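Local coordinates for protein cellulase (PDB 6XSO) that hydrolyses internal beta-glycosidic bonds of cellulose and probably of related polysaccharides such as xylan, as a broad-specificity endoglucanase of glycoside hydrolase family 5, at residues 31-36 with 350-355; 69-74 with 361-366; 236-241 with 268-273; 273-278 with 322-327; 307-312 with 330-335. All blocks are in the same frame, centred on the assembly; numbering follows the deposited sequence. Where two conformers were deposited one is given.

Contact 1. Residues 31-36 with 350-355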
# COMPACT_ATOMS: atom_id res chain seq x y z
N VAL A 31 11.49 -4.75 -7.16
CA VAL A 31 10.11 -5.10 -7.46
C VAL A 31 9.50 -5.77 -6.24
O VAL A 31 10.12 -6.63 -5.62
CB VAL A 31 9.93 -6.00 -8.70
CG1 VAL A 31 10.08 -5.17 -9.95
CG2 VAL A 31 10.88 -7.19 -8.68
N GLY A 32 8.26 -5.38 -5.93
CA GLY A 32 7.56 -5.84 -4.75
C GLY A 32 6.31 -6.64 -5.08
O GLY A 32 5.86 -6.71 -6.22
N TRP A 33 5.72 -7.20 -4.02
CA TRP A 33 4.52 -8.01 -4.11
C TRP A 33 3.67 -7.74 -2.88
O TRP A 33 4.20 -7.45 -1.81
CB TRP A 33 4.88 -9.48 -4.11
CG TRP A 33 3.72 -10.43 -4.25
CD1 TRP A 33 2.85 -10.53 -5.31
CD2 TRP A 33 3.33 -11.43 -3.31
NE1 TRP A 33 1.95 -11.54 -5.08
CE2 TRP A 33 2.22 -12.11 -3.86
CE3 TRP A 33 3.82 -11.84 -2.06
CZ2 TRP A 33 1.60 -13.17 -3.20
CZ3 TRP A 33 3.19 -12.88 -1.41
CH2 TRP A 33 2.10 -13.53 -1.98
N ASN A 34 2.34 -7.86 -3.05
CA ASN A 34 1.37 -7.72 -1.97
C ASN A 34 0.91 -9.08 -1.46
O ASN A 34 0.38 -9.89 -2.23
CB ASN A 34 0.10 -6.99 -2.43
CG ASN A 34 0.25 -5.53 -2.48
OD1 ASN A 34 0.00 -4.83 -1.51
ND2 ASN A 34 0.64 -5.03 -3.64
N LEU A 35 1.01 -9.28 -0.15
CA LEU A 35 0.38 -10.42 0.53
C LEU A 35 -1.10 -10.11 0.76
O LEU A 35 -1.58 -9.89 1.87
CB LEU A 35 1.09 -10.68 1.85
CG LEU A 35 0.67 -11.97 2.57
CD1 LEU A 35 1.23 -13.22 1.93
CD2 LEU A 35 1.08 -11.90 4.05
N GLY A 36 -1.83 -10.03 -0.36
CA GLY A 36 -3.20 -9.55 -0.32
C GLY A 36 -4.21 -10.59 0.16
O GLY A 36 -4.00 -11.81 0.13
N MET A 350 -1.31 -9.52 -5.49
CA MET A 350 -1.69 -10.94 -5.38
C MET A 350 -1.20 -11.72 -6.60
O MET A 350 -0.12 -11.47 -7.14
CB MET A 350 -3.18 -11.05 -5.08
CG MET A 350 -3.57 -10.55 -3.70
SD MET A 350 -5.30 -10.84 -3.26
CE MET A 350 -5.30 -12.61 -3.00
N GLY A 351 -1.97 -12.72 -7.01
CA GLY A 351 -1.48 -13.63 -8.01
C GLY A 351 -0.16 -14.20 -7.52
O GLY A 351 0.12 -14.21 -6.32
N LEU A 352 0.64 -14.66 -8.47
CA LEU A 352 1.99 -15.18 -8.31
C LEU A 352 2.04 -16.45 -7.48
O LEU A 352 2.38 -17.51 -8.01
CB LEU A 352 2.97 -14.14 -7.77
CG LEU A 352 3.04 -12.80 -8.51
CD1 LEU A 352 4.30 -12.06 -8.08
CD2 LEU A 352 2.98 -12.90 -10.03
N SER A 353 1.76 -16.35 -6.17
CA SER A 353 1.63 -17.51 -5.28
C SER A 353 0.38 -17.27 -4.45
O SER A 353 0.35 -16.36 -3.61
CB SER A 353 2.86 -17.67 -4.39
OG SER A 353 2.75 -18.85 -3.59
N ASP A 354 -0.66 -18.05 -4.71
CA ASP A 354 -1.99 -17.75 -4.21
C ASP A 354 -2.60 -18.98 -3.56
O ASP A 354 -2.42 -20.11 -4.03
CB ASP A 354 -2.92 -17.33 -5.35
CG ASP A 354 -4.26 -16.83 -4.86
OD1 ASP A 354 -4.27 -15.73 -4.27
OD2 ASP A 354 -5.29 -17.52 -5.04
N GLY A 355 -3.35 -18.76 -2.50
CA GLY A 355 -4.09 -19.85 -1.91
C GLY A 355 -3.15 -20.92 -1.40
O GLY A 355 -2.08 -20.63 -0.86
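At the seam where the (beta/alpha)8 barrel closes between its first and last strands, the indole of Trp33 reaches the loop 350-355. CG lies anti to the backbone N (chi1 -178°), on the side of strand 31-34 that faces this loop. The indole NE1 donates to Met350 O at 2.9 Å, with an N-H...O angle of 153°. The acceptor lies close to the indole plane, whereas NE1 stands about 50° out of the carbonyl plane. A second, weak bond runs from Trp33 NE1 to Gly351 O at 3.5 Å, so two successive carbonyls share one N-H. Beside this polar end Leu352 CD1 packs on Trp33 CD1 at 3.5 Å, the two side chains sliding past each other in opposite directions, and Ser353 O lies 3.5 Å from Trp33 CZ2. A phenylalanine in place of Trp33 would probably leave Met350 O without its donor and the loop less firmly held. Farther along, Met350 CG rests 3.5 Å from Gly36 CA, where a beta carbon would clash. Strand 31-34 is hydrogen-bonded to strand 78-81 on one flank and to strand 345-349 on the other. Outside the barrel, Leu352 packs on helix 366-377, while Trp33 meets Met71 of helix 66-73.

Contact 2. Residues 69-74 with 361-366; sequences KMMKEA and PSFNQA
Met70 and Phe363 reach toward each other tip to tip, and the methionine ends by laying its methyl over the aromatic face. Met70 CE sits 3.7 Å from the centroid of the Phe363 ring and only 4° off the ring normal, a CH-pi contact over the middle of the ring. A bend at chi3 (75°) carries CE there from an otherwise extended chain. Met70 SD belongs to the same Met-aromatic contact, 4.2 Å from the Phe363 centroid and also over the face. The sulfur is at the same time pressed against the peptide between Pro361 and Ser362, with Met70 SD 3.4 Å from Ser362 N, and Pro361 CB also packs against the sulfur. Met71 meets the ring differently. Its side chain crosses that of Phe363 obliquely, and Met71 SD lies at the ring edge, 5.1 Å from the centroid; Met71 CE touches Phe363 CE1 at 3.7 Å. Ala74 CB completes the apolar seat, 3.5 Å from Phe363 CZ. The two thioethers thus address one phenyl ring from a face and from an edge, and no hydrogen bond crosses the contact. Away from the ring, Lys69 NZ and Glu73 OE2 form a salt bridge one turn apart on the helix, at 2.7 Å. The contact fastens helix 66-73 and Ala74 to the loop leading from strand 345-349 into helix 366-377, whose N-cap is Gln365. That loop is tied in turn to the barrel seam, through hydrogen bonds of Ser362 with Ser353 and of Gln365 with Leu352.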
# COMPACT_ATOMS: atom_id res chain seq x y z
N LYS A 69 11.05 -16.57 1.47
CA LYS A 69 12.29 -17.09 0.91
C LYS A 69 12.13 -17.31 -0.58
O LYS A 69 13.00 -16.92 -1.38
CB LYS A 69 12.66 -18.39 1.61
CG LYS A 69 13.95 -19.09 1.10
CD LYS A 69 14.23 -20.38 1.90
CE LYS A 69 15.51 -21.09 1.43
NZ LYS A 69 15.33 -21.56 0.04
N MET A 70 11.00 -17.88 -0.99
CA MET A 70 10.74 -18.12 -2.41
C MET A 70 10.65 -16.80 -3.18
O MET A 70 11.23 -16.66 -4.27
CB MET A 70 9.45 -18.92 -2.56
CG MET A 70 9.16 -19.34 -4.00
SD MET A 70 7.60 -20.23 -4.16
CE MET A 70 6.42 -18.90 -3.99
N MET A 71 9.90 -15.83 -2.65
CA MET A 71 9.78 -14.54 -3.31
C MET A 71 11.15 -13.88 -3.48
O MET A 71 11.48 -13.37 -4.55
CB MET A 71 8.85 -13.63 -2.50
CG MET A 71 7.39 -14.03 -2.59
SD MET A 71 6.70 -13.58 -4.20
CE MET A 71 5.16 -14.50 -4.14
N LYS A 72 11.95 -13.89 -2.42
CA LYS A 72 13.28 -13.30 -2.49
C LYS A 72 14.14 -13.97 -3.56
O LYS A 72 14.83 -13.29 -4.34
CB LYS A 72 13.96 -13.41 -1.12
CG LYS A 72 15.41 -12.98 -1.10
CD LYS A 72 15.59 -11.49 -1.13
CE LYS A 72 17.06 -11.12 -1.03
NZ LYS A 72 17.80 -11.91 0.01
N GLU A 73 14.14 -15.30 -3.58
CA GLU A 73 14.96 -16.03 -4.55
C GLU A 73 14.50 -15.82 -5.98
O GLU A 73 15.31 -15.96 -6.91
CB GLU A 73 14.98 -17.50 -4.17
CG GLU A 73 15.77 -17.71 -2.90
CD GLU A 73 15.84 -19.16 -2.49
OE1 GLU A 73 15.50 -20.04 -3.33
OE2 GLU A 73 16.25 -19.42 -1.34
N ALA A 74 13.23 -15.49 -6.18
CA ALA A 74 12.72 -15.16 -7.51
C ALA A 74 13.04 -13.74 -7.92
O ALA A 74 12.75 -13.36 -9.06
CB ALA A 74 11.21 -15.41 -7.61
N PRO A 361 6.06 -23.82 -0.55
CA PRO A 361 5.50 -22.76 -1.38
C PRO A 361 5.80 -22.99 -2.86
O PRO A 361 6.78 -23.65 -3.19
CB PRO A 361 6.25 -21.52 -0.89
CG PRO A 361 7.62 -22.06 -0.59
CD PRO A 361 7.40 -23.46 -0.04
N SER A 362 4.97 -22.40 -3.73
CA SER A 362 5.12 -22.57 -5.16
C SER A 362 4.41 -21.41 -5.84
O SER A 362 3.42 -20.90 -5.32
CB SER A 362 4.46 -23.88 -5.61
OG SER A 362 4.58 -24.10 -7.01
N PHE A 363 4.93 -21.01 -6.99
CA PHE A 363 4.23 -20.03 -7.82
C PHE A 363 3.19 -20.74 -8.68
O PHE A 363 3.53 -21.63 -9.47
CB PHE A 363 5.21 -19.29 -8.74
CG PHE A 363 6.19 -18.39 -8.03
CD1 PHE A 363 5.82 -17.14 -7.58
CD2 PHE A 363 7.50 -18.79 -7.87
CE1 PHE A 363 6.73 -16.33 -6.94
CE2 PHE A 363 8.42 -17.97 -7.24
CZ PHE A 363 8.03 -16.74 -6.78
N ASN A 364 1.93 -20.36 -8.54
CA ASN A 364 0.92 -20.78 -9.50
C ASN A 364 0.87 -19.88 -10.73
O ASN A 364 0.24 -20.26 -11.73
CB ASN A 364 -0.45 -20.89 -8.84
CG ASN A 364 -0.94 -19.56 -8.31
OD1 ASN A 364 -0.36 -19.01 -7.38
ND2 ASN A 364 -2.02 -19.04 -8.90
N GLN A 365 1.55 -18.74 -10.71
CA GLN A 365 1.81 -17.95 -11.91
C GLN A 365 3.32 -17.74 -12.03
O GLN A 365 3.82 -16.61 -11.96
CB GLN A 365 1.03 -16.64 -11.90
CG GLN A 365 -0.48 -16.83 -11.68
CD GLN A 365 -1.23 -15.51 -11.65
OE1 GLN A 365 -0.76 -14.52 -11.09
NE2 GLN A 365 -2.40 -15.48 -12.30
N ALA A 366 4.04 -18.84 -12.24
CA ALA A 366 5.50 -18.76 -12.31
C ALA A 366 5.95 -17.88 -13.46
O ALA A 366 6.90 -17.11 -13.32
CB ALA A 366 6.11 -20.15 -12.46

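Contact 3. Residues 236-241 with 268-273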
# COMPACT_ATOMS: atom_id res chain seq x y z
N ALA A 236 -6.17 6.25 -3.23
CA ALA A 236 -4.96 5.80 -3.90
C ALA A 236 -5.04 6.06 -5.42
O ALA A 236 -4.39 5.39 -6.23
CB ALA A 236 -4.62 4.35 -3.56
N ALA A 237 -5.83 7.06 -5.81
CA ALA A 237 -5.95 7.44 -7.21
C ALA A 237 -4.64 8.00 -7.72
O ALA A 237 -3.87 8.64 -6.99
CB ALA A 237 -7.07 8.47 -7.37
N ASN A 238 -4.36 7.78 -9.01
CA ASN A 238 -3.05 8.08 -9.56
C ASN A 238 -3.03 9.25 -10.53
O ASN A 238 -1.96 9.58 -11.06
CB ASN A 238 -2.44 6.84 -10.21
CG ASN A 238 -3.28 6.31 -11.34
OD1 ASN A 238 -3.74 7.06 -12.22
ND2 ASN A 238 -3.47 4.99 -11.36
N GLY A 239 -4.16 9.91 -10.76
CA GLY A 239 -4.20 11.09 -11.58
C GLY A 239 -4.24 10.87 -13.07
O GLY A 239 -4.35 11.85 -13.81
N SER A 240 -4.11 9.64 -13.56
CA SER A 240 -3.96 9.44 -15.00
C SER A 240 -5.27 9.70 -15.74
O SER A 240 -6.36 9.57 -15.20
CB SER A 240 -3.48 8.02 -15.29
OG SER A 240 -4.47 7.07 -14.92
N GLY A 241 -5.13 10.07 -17.01
CA GLY A 241 -6.28 10.31 -17.86
C GLY A 241 -6.58 11.80 -17.97
O GLY A 241 -6.16 12.62 -17.15
N VAL A 268 0.30 5.64 -4.63
CA VAL A 268 -0.88 5.49 -5.45
C VAL A 268 -0.96 4.02 -5.88
O VAL A 268 -0.01 3.25 -5.73
CB VAL A 268 -0.82 6.38 -6.69
CG1 VAL A 268 -0.61 7.84 -6.29
CG2 VAL A 268 0.29 5.92 -7.65
N HIS A 269 -2.13 3.65 -6.40
CA HIS A 269 -2.35 2.33 -6.99
C HIS A 269 -2.67 2.51 -8.47
O HIS A 269 -3.09 3.58 -8.91
CB HIS A 269 -3.49 1.61 -6.29
CG HIS A 269 -3.22 1.37 -4.83
ND1 HIS A 269 -4.21 1.02 -3.93
CD2 HIS A 269 -2.08 1.44 -4.12
CE1 HIS A 269 -3.68 0.89 -2.73
NE2 HIS A 269 -2.39 1.17 -2.81
N ALA A 270 -2.42 1.46 -9.26
CA ALA A 270 -2.67 1.55 -10.70
C ALA A 270 -3.09 0.20 -11.26
O ALA A 270 -2.33 -0.77 -11.18
CB ALA A 270 -1.41 2.02 -11.43
N TYR A 271 -4.26 0.18 -11.89
CA TYR A 271 -4.77 -1.01 -12.58
C TYR A 271 -5.20 -0.60 -13.98
O TYR A 271 -6.39 -0.52 -14.29
CB TYR A 271 -5.92 -1.62 -11.80
CG TYR A 271 -5.51 -2.20 -10.46
CD1 TYR A 271 -5.21 -3.54 -10.33
CD2 TYR A 271 -5.48 -1.43 -9.31
CE1 TYR A 271 -4.88 -4.09 -9.10
CE2 TYR A 271 -5.15 -1.96 -8.08
CZ TYR A 271 -4.87 -3.29 -7.97
OH TYR A 271 -4.57 -3.87 -6.76
N PRO A 272 -4.24 -0.32 -14.86
CA PRO A 272 -4.58 0.22 -16.18
C PRO A 272 -5.35 -0.79 -17.02
O PRO A 272 -5.17 -2.00 -16.91
CB PRO A 272 -3.21 0.49 -16.82
CG PRO A 272 -2.24 0.51 -15.70
CD PRO A 272 -2.79 -0.36 -14.61
N THR A 273 -6.16 -0.25 -17.93
CA THR A 273 -6.86 -1.09 -18.89
C THR A 273 -5.94 -1.38 -20.08
O THR A 273 -5.39 -0.45 -20.69
CB THR A 273 -8.12 -0.38 -19.37
OG1 THR A 273 -8.99 -0.12 -18.26
CG2 THR A 273 -8.86 -1.24 -20.36
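Ala236 touches His269 twice, once by its methyl and once by its backbone carbonyl. Ala236 CB lies over one face of the imidazole, 3.5 Å from the ring centroid, in a CH-pi contact displaced somewhat toward the ring's rim. The carbonyl Ala236 O accepts from His269 N at 2.9 Å, on a lone pair and with an almost straight N-H...O angle of 174°. Two residues on, Asn238 ND2 donates to His269 O, also at 2.9 Å and on a lone pair, so both backbone polar groups of His269 are bound by the loop. Val268 CG2 adds an apolar touch, 3.9 Å from Asn238 CB.

The amide of Asn238 is itself held from behind: OD1 accepts from Ser240 N at 2.9 Å, forming an Asx turn, and from Ser240 OG at 2.8 Å. This double grip fixes which end of the amide faces the strand. The imidazole is positioned likewise, ND1 bonding Glu175 and NE2 bonding Gln267, which leaves the ring little freedom to turn. The arrangement joins the loop after strand 229-232 to the end of strand 264-270, at the C-terminal rim of the barrel strands, where the active sites of TIM-barrel glycosidases lie.

Contact 4. Residues 273-278 with 322-327. With LMR ((2S)-2-hydroxybutanedioic acid), chain C.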
# COMPACT_ATOMS: atom_id res chain seq x y z
N THR A 273 -6.16 -0.25 -17.93
CA THR A 273 -6.86 -1.09 -18.89
C THR A 273 -5.94 -1.38 -20.08
O THR A 273 -5.39 -0.45 -20.69
CB THR A 273 -8.12 -0.38 -19.37
OG1 THR A 273 -8.99 -0.12 -18.26
CG2 THR A 273 -8.86 -1.24 -20.36
N ILE A 274 -5.75 -2.66 -20.39
CA ILE A 274 -5.01 -3.06 -21.58
C ILE A 274 -5.89 -3.74 -22.61
O ILE A 274 -5.54 -3.72 -23.80
CB ILE A 274 -3.78 -3.93 -21.24
CG1 ILE A 274 -4.18 -5.29 -20.67
CG2 ILE A 274 -2.85 -3.18 -20.29
CD1 ILE A 274 -2.99 -6.29 -20.58
N ALA A 275 -7.03 -4.30 -22.22
CA ALA A 275 -7.90 -4.95 -23.18
C ALA A 275 -8.43 -3.94 -24.20
O ALA A 275 -8.87 -2.85 -23.84
CB ALA A 275 -9.05 -5.63 -22.45
N GLY A 276 -8.38 -4.32 -25.47
CA GLY A 276 -8.83 -3.47 -26.54
C GLY A 276 -7.83 -2.44 -27.01
O GLY A 276 -8.16 -1.63 -27.88
N LYS A 277 -6.62 -2.46 -26.46
CA LYS A 277 -5.59 -1.50 -26.81
C LYS A 277 -4.40 -2.19 -27.46
O LYS A 277 -4.11 -3.37 -27.22
CB LYS A 277 -5.10 -0.76 -25.57
CG LYS A 277 -6.16 0.08 -24.90
CD LYS A 277 -5.62 0.81 -23.70
CE LYS A 277 -6.72 1.59 -23.00
NZ LYS A 277 -6.22 2.27 -21.78
N THR A 278 -3.69 -1.43 -28.29
CA THR A 278 -2.44 -1.89 -28.83
C THR A 278 -1.34 -1.63 -27.81
O THR A 278 -1.48 -0.81 -26.91
CB THR A 278 -2.07 -1.12 -30.09
OG1 THR A 278 -1.80 0.24 -29.72
CG2 THR A 278 -3.21 -1.18 -31.12
N ASP A 322 -5.28 -14.67 -18.44
CA ASP A 322 -5.86 -15.77 -19.20
C ASP A 322 -6.16 -15.36 -20.64
O ASP A 322 -5.88 -16.12 -21.57
CB ASP A 322 -7.14 -16.25 -18.52
CG ASP A 322 -6.87 -17.11 -17.29
OD1 ASP A 322 -5.77 -17.70 -17.19
OD2 ASP A 322 -7.77 -17.20 -16.43
N ALA A 323 -6.70 -14.16 -20.84
CA ALA A 323 -7.25 -13.81 -22.14
C ALA A 323 -6.25 -13.20 -23.10
O ALA A 323 -6.45 -13.31 -24.32
CB ALA A 323 -8.41 -12.82 -21.98
N ARG A 324 -5.22 -12.52 -22.60
CA ARG A 324 -4.27 -11.79 -23.45
C ARG A 324 -2.92 -11.76 -22.73
O ARG A 324 -2.38 -10.71 -22.38
CB ARG A 324 -4.81 -10.40 -23.79
CG ARG A 324 -5.31 -9.56 -22.61
CD ARG A 324 -6.11 -8.31 -23.04
NE ARG A 324 -7.24 -8.68 -23.87
CZ ARG A 324 -8.41 -9.13 -23.42
NH1 ARG A 324 -8.62 -9.25 -22.11
NH2 ARG A 324 -9.35 -9.50 -24.28
N LYS A 325 -2.38 -12.96 -22.48
CA LYS A 325 -1.22 -13.09 -21.61
C LYS A 325 -0.00 -12.38 -22.18
O LYS A 325 0.70 -11.66 -21.45
CB LYS A 325 -0.92 -14.56 -21.36
CG LYS A 325 0.28 -14.79 -20.43
CD LYS A 325 0.59 -16.27 -20.26
CE LYS A 325 -0.45 -16.99 -19.39
NZ LYS A 325 0.08 -18.31 -18.91
N SER A 326 0.26 -12.55 -23.47
CA SER A 326 1.43 -11.89 -24.05
C SER A 326 1.31 -10.38 -23.98
O SER A 326 2.29 -9.70 -23.64
CB SER A 326 1.63 -12.33 -25.49
OG SER A 326 2.72 -11.60 -26.04
N LEU A 327 0.14 -9.82 -24.30
CA LEU A 327 -0.04 -8.38 -24.17
C LEU A 327 0.16 -7.94 -22.72
O LEU A 327 0.78 -6.90 -22.46
CB LEU A 327 -1.43 -7.96 -24.65
CG LEU A 327 -1.63 -6.46 -24.79
CD1 LEU A 327 -0.84 -5.87 -25.97
CD2 LEU A 327 -3.11 -6.15 -24.96
C1 LMR C . -5.20 -8.53 -27.54
O1A LMR C . -6.12 -9.21 -26.98
O1B LMR C . -5.39 -7.35 -27.91
C2 LMR C . -3.81 -9.15 -27.78
O2 LMR C . -3.98 -10.50 -27.47
C3 LMR C . -3.31 -8.95 -29.19
C4 LMR C . -2.04 -9.78 -29.37
O4A LMR C . -1.64 -10.06 -30.54
O4B LMR C . -1.37 -10.20 -28.38
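Leu327 and Ile274 form the buried half of this contact, Arg324 and Ala275 its more open half. Leu327 CD2 nestles into the turn of the 273-278 loop, 3.6 Å from Ile274 O and 3.7 Å from Lys277 O. The apolar tips are less close, Ile274 CD1 standing 4.4 Å from Leu327 CD2. Ile279 and Ile282 of helix 279-298 also pack on Leu327. The loop holds its own shape as a type II turn from Ile274 to Lys277, in which Gly276 adopts a positive phi, and Lys277 NZ donates back to Thr273 O at 3.0 Å while forming a salt bridge with Asp285.

On the outer side, where both residues are partly exposed, a methyl meets a guanidinium at much the same distance. Ala275 CB lies over one face of the Arg324 group, offset toward its rim and 3.7 Å from NH1. At the edge of that plane a bound malate takes over: Arg324 NE donates to LMR O1A at 3.3 Å, a weak bond with an N-H...O angle of 152°. A bend at chi3 (56°) sets NE in place for it. NH1 forms a salt bridge with Asp320. Arg324 therefore faces two anionic partners, one from the protein and one from the small molecule, and the charge of Asp320 probably offsets part of the attraction it offers to malate. The long, weak bond is consistent with a weakly held anion at the surface; nothing in this geometry points to a role in catalysis.

Contact 5. Residues 307-312 with 330-335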
# COMPACT_ATOMS: atom_id res chain seq x y z
N GLY A 307 1.85 1.11 -4.95
CA GLY A 307 1.78 0.06 -3.95
C GLY A 307 0.87 -1.08 -4.30
O GLY A 307 0.87 -2.09 -3.58
N GLU A 308 0.07 -0.93 -5.34
CA GLU A 308 -0.65 -2.05 -5.93
C GLU A 308 -0.71 -1.80 -7.42
O GLU A 308 -0.99 -0.68 -7.85
CB GLU A 308 -2.12 -2.15 -5.47
CG GLU A 308 -2.31 -2.31 -3.98
CD GLU A 308 -3.76 -2.38 -3.57
OE1 GLU A 308 -4.65 -2.55 -4.45
OE2 GLU A 308 -4.00 -2.31 -2.34
N TRP A 309 -0.45 -2.84 -8.21
CA TRP A 309 -0.75 -2.78 -9.63
C TRP A 309 -1.04 -4.17 -10.18
O TRP A 309 -0.67 -5.19 -9.59
CB TRP A 309 0.38 -2.14 -10.44
CG TRP A 309 1.65 -2.98 -10.50
CD1 TRP A 309 2.52 -3.22 -9.47
CD2 TRP A 309 2.19 -3.67 -11.64
NE1 TRP A 309 3.56 -4.02 -9.89
CE2 TRP A 309 3.38 -4.31 -11.21
CE3 TRP A 309 1.77 -3.82 -12.96
CZ2 TRP A 309 4.16 -5.06 -12.07
CZ3 TRP A 309 2.57 -4.57 -13.82
CH2 TRP A 309 3.74 -5.18 -13.37
N SER A 310 -1.71 -4.16 -11.33
CA SER A 310 -2.01 -5.29 -12.21
C SER A 310 -2.73 -4.62 -13.38
O SER A 310 -2.51 -3.43 -13.64
CB SER A 310 -2.80 -6.39 -11.53
OG SER A 310 -2.96 -7.47 -12.44
N THR A 311 -3.59 -5.34 -14.09
CA THR A 311 -4.41 -4.71 -15.12
C THR A 311 -5.83 -4.58 -14.60
O THR A 311 -6.19 -5.11 -13.54
CB THR A 311 -4.42 -5.51 -16.42
OG1 THR A 311 -5.08 -6.76 -16.18
CG2 THR A 311 -3.02 -5.73 -16.92
N SER A 312 -6.67 -3.90 -15.39
CA SER A 312 -8.03 -3.61 -14.96
C SER A 312 -8.87 -4.86 -14.79
O SER A 312 -9.88 -4.82 -14.09
CB SER A 312 -8.70 -2.68 -15.97
OG SER A 312 -8.87 -3.35 -17.22
N GLN A 330 3.86 -7.85 -22.10
CA GLN A 330 4.47 -6.67 -22.71
C GLN A 330 4.17 -5.43 -21.89
O GLN A 330 5.01 -4.53 -21.77
CB GLN A 330 3.98 -6.51 -24.15
CG GLN A 330 4.27 -7.70 -25.02
CD GLN A 330 3.49 -7.67 -26.32
OE1 GLN A 330 3.49 -6.66 -27.04
NE2 GLN A 330 2.80 -8.77 -26.63
N PHE A 331 2.96 -5.37 -21.32
CA PHE A 331 2.60 -4.28 -20.43
C PHE A 331 3.49 -4.29 -19.19
O PHE A 331 4.02 -3.25 -18.78
CB PHE A 331 1.10 -4.39 -20.05
CG PHE A 331 0.73 -3.68 -18.78
CD1 PHE A 331 0.69 -2.30 -18.74
CD2 PHE A 331 0.45 -4.39 -17.63
CE1 PHE A 331 0.36 -1.64 -17.57
CE2 PHE A 331 0.13 -3.74 -16.45
CZ PHE A 331 0.08 -2.36 -16.43
N VAL A 332 3.66 -5.48 -18.58
CA VAL A 332 4.52 -5.64 -17.40
C VAL A 332 5.92 -5.12 -17.70
O VAL A 332 6.50 -4.35 -16.92
CB VAL A 332 4.56 -7.12 -16.98
CG1 VAL A 332 5.76 -7.43 -16.09
CG2 VAL A 332 3.24 -7.53 -16.34
N ASP A 333 6.52 -5.58 -18.79
CA ASP A 333 7.88 -5.19 -19.11
C ASP A 333 8.01 -3.67 -19.09
O ASP A 333 8.95 -3.11 -18.52
CB ASP A 333 8.25 -5.67 -20.52
CG ASP A 333 8.47 -7.16 -20.62
OD1 ASP A 333 8.50 -7.86 -19.60
OD2 ASP A 333 8.64 -7.65 -21.77
N ASP A 334 7.09 -2.98 -19.77
CA ASP A 334 7.20 -1.54 -19.94
C ASP A 334 6.83 -0.79 -18.65
O ASP A 334 7.44 0.25 -18.34
CB ASP A 334 6.32 -1.09 -21.10
CG ASP A 334 6.31 0.42 -21.28
OD1 ASP A 334 7.31 0.95 -21.82
OD2 ASP A 334 5.30 1.04 -20.86
N PHE A 335 5.82 -1.27 -17.92
CA PHE A 335 5.39 -0.62 -16.68
C PHE A 335 6.52 -0.62 -15.66
O PHE A 335 6.86 0.42 -15.09
CB PHE A 335 4.16 -1.36 -16.15
CG PHE A 335 3.47 -0.67 -15.00
CD1 PHE A 335 2.49 0.26 -15.24
CD2 PHE A 335 3.77 -1.00 -13.69
CE1 PHE A 335 1.84 0.88 -14.18
CE2 PHE A 335 3.11 -0.40 -12.63
CZ PHE A 335 2.17 0.55 -12.88
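Trp309 is met by two phenylalanines in two different ways, on a face by Phe335 and at the edge by Phe331. Phe335 makes an offset stack on the six-membered ring, with centroids 4.6 Å apart and planes inclined by 19°; its CD2 comes within 3.5 Å of Trp309 CE3. Phe331 turns its plane at 63° and brings CE2 to 3.7 Å from Trp309 CZ3, in the indole plane. Val332 crosses the tryptophan at about a right angle, its CG2 3.8 Å from Trp309 CH2. In Trp309, chi1 of 68° sets CG between the backbone N and the carbonyl carbon, and chi2 then turns the ring plane. Thr311 CG2 extends the apolar patch, 3.8 Å from Phe331 CE2. Ser310 O, buried beside Phe331, has no hydrogen-bond partner in the model. An alanine at Trp309 would probably open a gap between strand and helix and leave Phe335 without its stacking partner. Tyr348 adds an edge-to-face contact with the indole from the next strand, and Leu289 of helix 279-298 reaches Phe335. The aromatic cluster fills the layer between barrel and helix in the beta-alpha-beta crossover from strand 304-309 through helix 325-341 to strand 345-349, as expected of a TIM barrel.

Overall arrangement
Contacts 1, 3 and 5 are buried and all reach the barrel sheet, whereas contact 2 lies at the surface and contact 4 is partly buried at the periphery, its centre about 25 Å from the centre of the chain. Contacts 1 and 3 rely on hydrogen bonds to backbone carbonyls; contacts 2, 4 and 5 have none between their segments. Contacts 2 and 5 are built from methionine-aromatic and aromatic packing respectively, while contact 4 adds a weak bond from Arg324 to malate. Contacts 3 and 5 join through neighbouring strands 264-270 and 304-309, with Tyr271 bonded to Glu308. Contacts 4 and 5 share helix 325-341, and Asn34 bonded to Gly307 O connects contact 1 to contact 5.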